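Local atomic coordinates of diacylglycerol kinase (Bacillus anthracis, PDB entry 3S40), a protein that probably transfers the gamma-phosphate of ATP to diacylglycerol or a related lipid. Residues A[124-138]-A[283-297]. Residues are numbered along the deposited sequence; the frame is centred on the assembly and turned at random.
Sequences HVKPVDVAKANGQHF and PCQIELLQGHFTMIY
K126 runs its extended aliphatic chain over one face of the Y297 ring, CD above the centre and 3.8 Å from the ring centroid, while the V125 backbone meets that ring at its edge. The lysine's NZ carries on to a salt bridge with D220. V130 CG2 lies over a face of F293, toward the rim, 3.6 Å from CD2; it also meets CB of H292, whose ring has L289 CD1 above its centre. L289 CD1 also meets the H137 ring at its edge, in the ring plane.

Backbone bonds zip the two strands antiparallel from H124–Y297 to N134–Q285, the register slipping by two between V128 and V130, where H292 and F293 both face V128, a classic beta bulge next to the type II turn L289–H292. Here D129 steps in: with CG beside its own backbone N (chi1 -51°), OD1 accepts G291 N at 2.8 Å, while OD2 takes G222 N. At the far end, the N134 amide clamps the chain twice, OD1 receiving Q285 N at 2.9 Å and ND2 giving a straight bond to P283 O at 3.2 Å.

The long ribbon, its corner at Q290 and G291, joins the catalytic domain's parallel sheet, through T294 and I296 backbone bonds to L92 of strand 91-96, to the C-terminal beta-sandwich-like domain, where C284 and I286 pair with strand 261-266.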
loop_
_atom_site.group_PDB
_atom_site.type_symbol
_atom_site.label_atom_id
_atom_site.label_comp_id
_atom_site.label_asym_id
_atom_site.label_seq_id
_atom_site.Cartn_x
_atom_site.Cartn_y
_atom_site.Cartn_z
ATOM N N HIS A 124 5.970 6.451 16.735
ATOM C CA HIS A 124 6.310 5.022 16.646
ATOM C C HIS A 124 6.542 4.665 15.193
ATOM O O HIS A 124 5.675 4.873 14.342
ATOM C CB HIS A 124 5.191 4.171 17.202
ATOM C CG HIS A 124 4.911 4.427 18.647
ATOM N ND1 HIS A 124 5.890 4.360 19.614
ATOM C CD2 HIS A 124 3.763 4.748 19.291
ATOM C CE1 HIS A 124 5.358 4.637 20.793
ATOM N NE2 HIS A 124 4.069 4.872 20.625
ATOM N N VAL A 125 7.728 4.151 14.904
ATOM C CA VAL A 125 8.164 4.018 13.529
ATOM C C VAL A 125 8.652 2.605 13.278
ATOM O O VAL A 125 9.268 1.991 14.151
ATOM C CB VAL A 125 9.325 4.972 13.237
ATOM C CG1 VAL A 125 9.916 4.652 11.894
ATOM C CG2 VAL A 125 8.854 6.437 13.302
ATOM N N LYS A 126 8.363 2.077 12.097
ATOM C CA LYS A 126 8.870 0.756 11.746
ATOM C C LYS A 126 9.230 0.691 10.278
ATOM O O LYS A 126 8.735 1.494 9.468
ATOM C CB LYS A 126 7.872 -0.348 12.104
ATOM C CG LYS A 126 6.658 -0.418 11.202
ATOM C CD LYS A 126 5.827 -1.633 11.582
ATOM C CE LYS A 126 4.748 -1.918 10.567
ATOM N NZ LYS A 126 4.334 -3.358 10.645
ATOM N N PRO A 127 10.117 -0.249 9.931
ATOM C CA PRO A 127 10.502 -0.437 8.530
ATOM C C PRO A 127 9.412 -1.164 7.797
ATOM O O PRO A 127 8.758 -2.037 8.366
ATOM C CB PRO A 127 11.784 -1.290 8.610
ATOM C CG PRO A 127 11.775 -1.894 9.954
ATOM C CD PRO A 127 10.961 -1.018 10.863
ATOM N N VAL A 128 9.220 -0.792 6.542
ATOM C CA VAL A 128 8.166 -1.359 5.724
ATOM C C VAL A 128 8.785 -1.704 4.387
ATOM O O VAL A 128 9.634 -0.965 3.887
ATOM C CB VAL A 128 7.019 -0.340 5.554
ATOM C CG1 VAL A 128 6.024 -0.794 4.506
ATOM C CG2 VAL A 128 6.333 -0.096 6.902
ATOM N N ASP A 129 8.410 -2.851 3.831
ATOM C CA ASP A 129 8.970 -3.285 2.553
ATOM C C ASP A 129 8.232 -2.613 1.386
ATOM O O ASP A 129 7.038 -2.320 1.489
ATOM C CB ASP A 129 8.882 -4.821 2.394
ATOM C CG ASP A 129 9.453 -5.593 3.602
ATOM O OD1 ASP A 129 10.314 -5.041 4.341
ATOM O OD2 ASP A 129 9.031 -6.761 3.806
ATOM N N VAL A 130 8.943 -2.395 0.284
ATOM C CA VAL A 130 8.352 -1.799 -0.902
ATOM C C VAL A 130 8.631 -2.696 -2.090
ATOM O O VAL A 130 9.781 -3.073 -2.338
ATOM C CB VAL A 130 8.958 -0.406 -1.177
ATOM C CG1 VAL A 130 8.506 0.123 -2.543
ATOM C CG2 VAL A 130 8.622 0.567 -0.033
ATOM N N ALA A 131 7.590 -3.005 -2.853
ATOM C CA ALA A 131 7.733 -3.912 -3.985
ATOM C C ALA A 131 8.173 -3.173 -5.253
ATOM O O ALA A 131 7.940 -1.969 -5.396
ATOM C CB ALA A 131 6.416 -4.673 -4.223
ATOM N N LYS A 132 8.798 -3.914 -6.169
ATOM C CA LYS A 132 9.146 -3.407 -7.497
ATOM C C LYS A 132 8.723 -4.377 -8.597
ATOM O O LYS A 132 9.206 -5.512 -8.660
ATOM C CB LYS A 132 10.651 -3.185 -7.616
ATOM C CG LYS A 132 11.048 -1.751 -7.881
ATOM C CD LYS A 132 12.319 -1.678 -8.709
ATOM C CE LYS A 132 13.231 -0.563 -8.223
ATOM N NZ LYS A 132 14.335 -0.269 -9.186
ATOM N N ALA A 133 7.839 -3.920 -9.479
ATOM C CA ALA A 133 7.427 -4.726 -10.626
ATOM C C ALA A 133 7.878 -4.064 -11.932
ATOM O O ALA A 133 7.462 -2.950 -12.232
ATOM C CB ALA A 133 5.915 -4.925 -10.611
ATOM N N ASN A 134 8.727 -4.746 -12.698
ATOM C CA ASN A 134 9.298 -4.158 -13.910
ATOM C C ASN A 134 9.728 -2.716 -13.647
ATOM O O ASN A 134 9.322 -1.805 -14.366
ATOM C CB ASN A 134 8.292 -4.181 -15.078
ATOM C CG ASN A 134 8.065 -5.581 -15.642
ATOM O OD1 ASN A 134 8.792 -6.520 -15.313
ATOM N ND2 ASN A 134 7.059 -5.719 -16.516
ATOM N N GLY A 135 10.518 -2.509 -12.599
ATOM C CA GLY A 135 10.979 -1.173 -12.243
ATOM C C GLY A 135 9.885 -0.153 -11.965
ATOM O O GLY A 135 10.023 1.032 -12.270
ATOM N N GLN A 136 8.786 -0.624 -11.391
ATOM C CA GLN A 136 7.715 0.234 -10.905
ATOM C C GLN A 136 7.440 -0.152 -9.442
ATOM O O GLN A 136 7.324 -1.349 -9.124
ATOM C CB GLN A 136 6.476 0.021 -11.766
ATOM C CG GLN A 136 5.175 0.496 -11.149
ATOM C CD GLN A 136 5.034 2.001 -11.161
ATOM O OE1 GLN A 136 4.526 2.579 -12.123
ATOM N NE2 GLN A 136 5.481 2.647 -10.090
ATOM N N HIS A 137 7.352 0.838 -8.553
ATOM C CA HIS A 137 7.161 0.561 -7.122
ATOM C C HIS A 137 5.696 0.465 -6.730
ATOM O O HIS A 137 4.894 1.302 -7.139
ATOM C CB HIS A 137 7.800 1.647 -6.242
ATOM C CG HIS A 137 9.281 1.752 -6.388
ATOM N ND1 HIS A 137 9.884 2.694 -7.195
ATOM C CD2 HIS A 137 10.285 1.038 -5.826
ATOM C CE1 HIS A 137 11.197 2.552 -7.123
ATOM N NE2 HIS A 137 11.466 1.557 -6.295
ATOM N N PHE A 138 5.356 -0.535 -5.916
ATOM C CA PHE A 138 4.040 -0.564 -5.268
ATOM C C PHE A 138 4.090 -0.965 -3.798
ATOM O O PHE A 138 4.967 -1.712 -3.364
ATOM C CB PHE A 138 3.022 -1.434 -6.025
ATOM C CG PHE A 138 3.341 -2.902 -6.025
ATOM C CD1 PHE A 138 2.777 -3.752 -5.079
ATOM C CD2 PHE A 138 4.183 -3.437 -6.988
ATOM C CE1 PHE A 138 3.057 -5.118 -5.095
ATOM C CE2 PHE A 138 4.467 -4.793 -7.012
ATOM C CZ PHE A 138 3.907 -5.639 -6.059
ATOM N N PRO A 283 5.030 -9.899 -19.887
ATOM C CA PRO A 283 5.571 -10.604 -18.718
ATOM C C PRO A 283 6.116 -9.610 -17.696
ATOM O O PRO A 283 6.239 -8.425 -18.008
ATOM C CB PRO A 283 6.707 -11.446 -19.308
ATOM C CG PRO A 283 7.135 -10.691 -20.518
ATOM C CD PRO A 283 5.881 -10.074 -21.078
ATOM N N CYS A 284 6.442 -10.092 -16.498
ATOM C CA CYS A 284 6.770 -9.194 -15.399
ATOM C C CYS A 284 7.669 -9.844 -14.345
ATOM O O CYS A 284 7.431 -10.985 -13.915
ATOM C CB CYS A 284 5.471 -8.681 -14.766
ATOM S SG CYS A 284 5.675 -7.230 -13.745
ATOM N N GLN A 285 8.712 -9.113 -13.953
ATOM C CA GLN A 285 9.623 -9.523 -12.886
ATOM C C GLN A 285 9.332 -8.702 -11.638
ATOM O O GLN A 285 9.164 -7.474 -11.707
ATOM C CB GLN A 285 11.088 -9.330 -13.307
ATOM C CG GLN A 285 12.124 -9.766 -12.258
ATOM C CD GLN A 285 12.123 -11.276 -11.976
ATOM O OE1 GLN A 285 11.733 -12.081 -12.827
ATOM N NE2 GLN A 285 12.573 -11.662 -10.778
ATOM N N ILE A 286 9.254 -9.381 -10.496
ATOM C CA ILE A 286 8.965 -8.688 -9.246
ATOM C C ILE A 286 10.022 -8.962 -8.186
ATOM O O ILE A 286 10.418 -10.120 -7.961
ATOM C CB ILE A 286 7.582 -9.036 -8.670
ATOM C CG1 ILE A 286 6.522 -9.083 -9.772
ATOM C CG2 ILE A 286 7.207 -8.036 -7.584
ATOM C CD1 ILE A 286 5.117 -9.221 -9.264
ATOM N N GLU A 287 10.457 -7.874 -7.551
ATOM C CA GLU A 287 11.473 -7.884 -6.500
ATOM C C GLU A 287 10.911 -7.165 -5.274
ATOM O O GLU A 287 10.043 -6.307 -5.393
ATOM C CB GLU A 287 12.726 -7.121 -6.957
ATOM C CG GLU A 287 13.259 -7.503 -8.326
ATOM C CD GLU A 287 13.873 -8.893 -8.353
ATOM O OE1 GLU A 287 13.978 -9.475 -9.455
ATOM O OE2 GLU A 287 14.254 -9.402 -7.275
ATOM N N LEU A 288 11.427 -7.495 -4.101
ATOM C CA LEU A 288 11.024 -6.794 -2.898
ATOM C C LEU A 288 12.189 -6.010 -2.308
ATOM O O LEU A 288 13.278 -6.548 -2.153
ATOM C CB LEU A 288 10.521 -7.784 -1.861
ATOM C CG LEU A 288 10.002 -7.068 -0.623
ATOM C CD1 LEU A 288 8.567 -6.611 -0.848
ATOM C CD2 LEU A 288 10.114 -7.935 0.594
ATOM N N LEU A 289 11.956 -4.745 -1.967
ATOM C CA LEU A 289 12.970 -3.955 -1.261
ATOM C C LEU A 289 12.698 -3.943 0.244
ATOM O O LEU A 289 11.813 -3.246 0.744
ATOM C CB LEU A 289 13.017 -2.530 -1.809
ATOM C CG LEU A 289 13.161 -2.453 -3.329
ATOM C CD1 LEU A 289 12.951 -1.006 -3.790
ATOM C CD2 LEU A 289 14.517 -3.004 -3.766
ATOM N N GLN A 290 13.477 -4.717 0.973
ATOM C CA GLN A 290 13.203 -4.917 2.375
ATOM C C GLN A 290 13.469 -3.645 3.183
ATOM O O GLN A 290 14.505 -3.016 3.046
ATOM C CB GLN A 290 14.020 -6.112 2.887
ATOM C CG GLN A 290 13.471 -6.755 4.137
ATOM C CD GLN A 290 14.085 -8.129 4.429
ATOM O OE1 GLN A 290 14.550 -8.837 3.525
ATOM N NE2 GLN A 290 14.095 -8.498 5.703
ATOM N N GLY A 291 12.501 -3.258 4.003
ATOM C CA GLY A 291 12.659 -2.114 4.876
ATOM C C GLY A 291 13.006 -0.828 4.151
ATOM O O GLY A 291 13.723 0.005 4.686
ATOM N N HIS A 292 12.470 -0.663 2.949
ATOM C CA HIS A 292 12.810 0.467 2.080
ATOM C C HIS A 292 12.277 1.792 2.621
ATOM O O HIS A 292 12.933 2.820 2.485
ATOM C CB HIS A 292 12.263 0.212 0.671
ATOM C CG HIS A 292 12.779 1.144 -0.377
ATOM N ND1 HIS A 292 14.104 1.183 -0.760
ATOM C CD2 HIS A 292 12.141 2.066 -1.141
ATOM C CE1 HIS A 292 14.259 2.082 -1.718
ATOM N NE2 HIS A 292 13.082 2.630 -1.971
ATOM N N PHE A 293 11.085 1.768 3.216
ATOM C CA PHE A 293 10.550 2.939 3.901
ATOM C C PHE A 293 10.579 2.697 5.390
ATOM O O PHE A 293 10.549 1.557 5.845
ATOM C CB PHE A 293 9.084 3.205 3.514
ATOM C CG PHE A 293 8.904 3.782 2.129
ATOM C CD1 PHE A 293 9.932 4.459 1.501
ATOM C CD2 PHE A 293 7.682 3.665 1.472
ATOM C CE1 PHE A 293 9.748 5.010 0.227
ATOM C CE2 PHE A 293 7.500 4.202 0.200
ATOM C CZ PHE A 293 8.539 4.867 -0.423
ATOM N N THR A 294 10.627 3.791 6.136
ATOM C CA THR A 294 10.226 3.810 7.529
ATOM C C THR A 294 8.895 4.566 7.611
ATOM O O THR A 294 8.724 5.621 6.983
ATOM C CB THR A 294 11.281 4.506 8.421
ATOM O OG1 THR A 294 11.418 5.877 8.020
ATOM C CG2 THR A 294 12.636 3.807 8.287
HETATM N N MSE A 295 7.971 4.048 8.414
HETATM C CA MSE A 295 6.656 4.638 8.519
HETATM C C MSE A 295 6.170 4.721 9.958
HETATM O O MSE A 295 6.476 3.869 10.796
HETATM C CB MSE A 295 5.669 3.851 7.654
HETATM C CG MSE A 295 6.157 3.687 6.235
HETATM SE SE MSE A 295 4.788 3.342 4.888
HETATM C CE MSE A 295 3.695 4.954 5.088
ATOM N N ILE A 296 5.412 5.767 10.238
ATOM C CA ILE A 296 4.713 5.892 11.504
ATOM C C ILE A 296 3.635 4.822 11.555
ATOM O O ILE A 296 2.936 4.597 10.572
ATOM C CB ILE A 296 4.034 7.267 11.633
ATOM C CG1 ILE A 296 5.085 8.370 11.785
ATOM C CG2 ILE A 296 3.061 7.270 12.825
ATOM C CD1 ILE A 296 5.835 8.350 13.115
ATOM N N TYR A 297 3.472 4.173 12.697
ATOM C CA TYR A 297 2.419 3.178 12.799
ATOM C C TYR A 297 1.867 3.118 14.219
ATOM O O TYR A 297 2.315 3.866 15.102
ATOM C CB TYR A 297 2.955 1.800 12.364
ATOM C CG TYR A 297 3.828 1.139 13.418
ATOM C CD1 TYR A 297 3.391 0.006 14.084
ATOM C CD2 TYR A 297 5.080 1.665 13.754
ATOM C CE1 TYR A 297 4.174 -0.607 15.046
ATOM C CE2 TYR A 297 5.877 1.069 14.713
ATOM C CZ TYR A 297 5.405 -0.079 15.360
ATOM O OH TYR A 297 6.152 -0.703 16.326
HETATM O O HOH W 1 3.362 6.479 16.248
#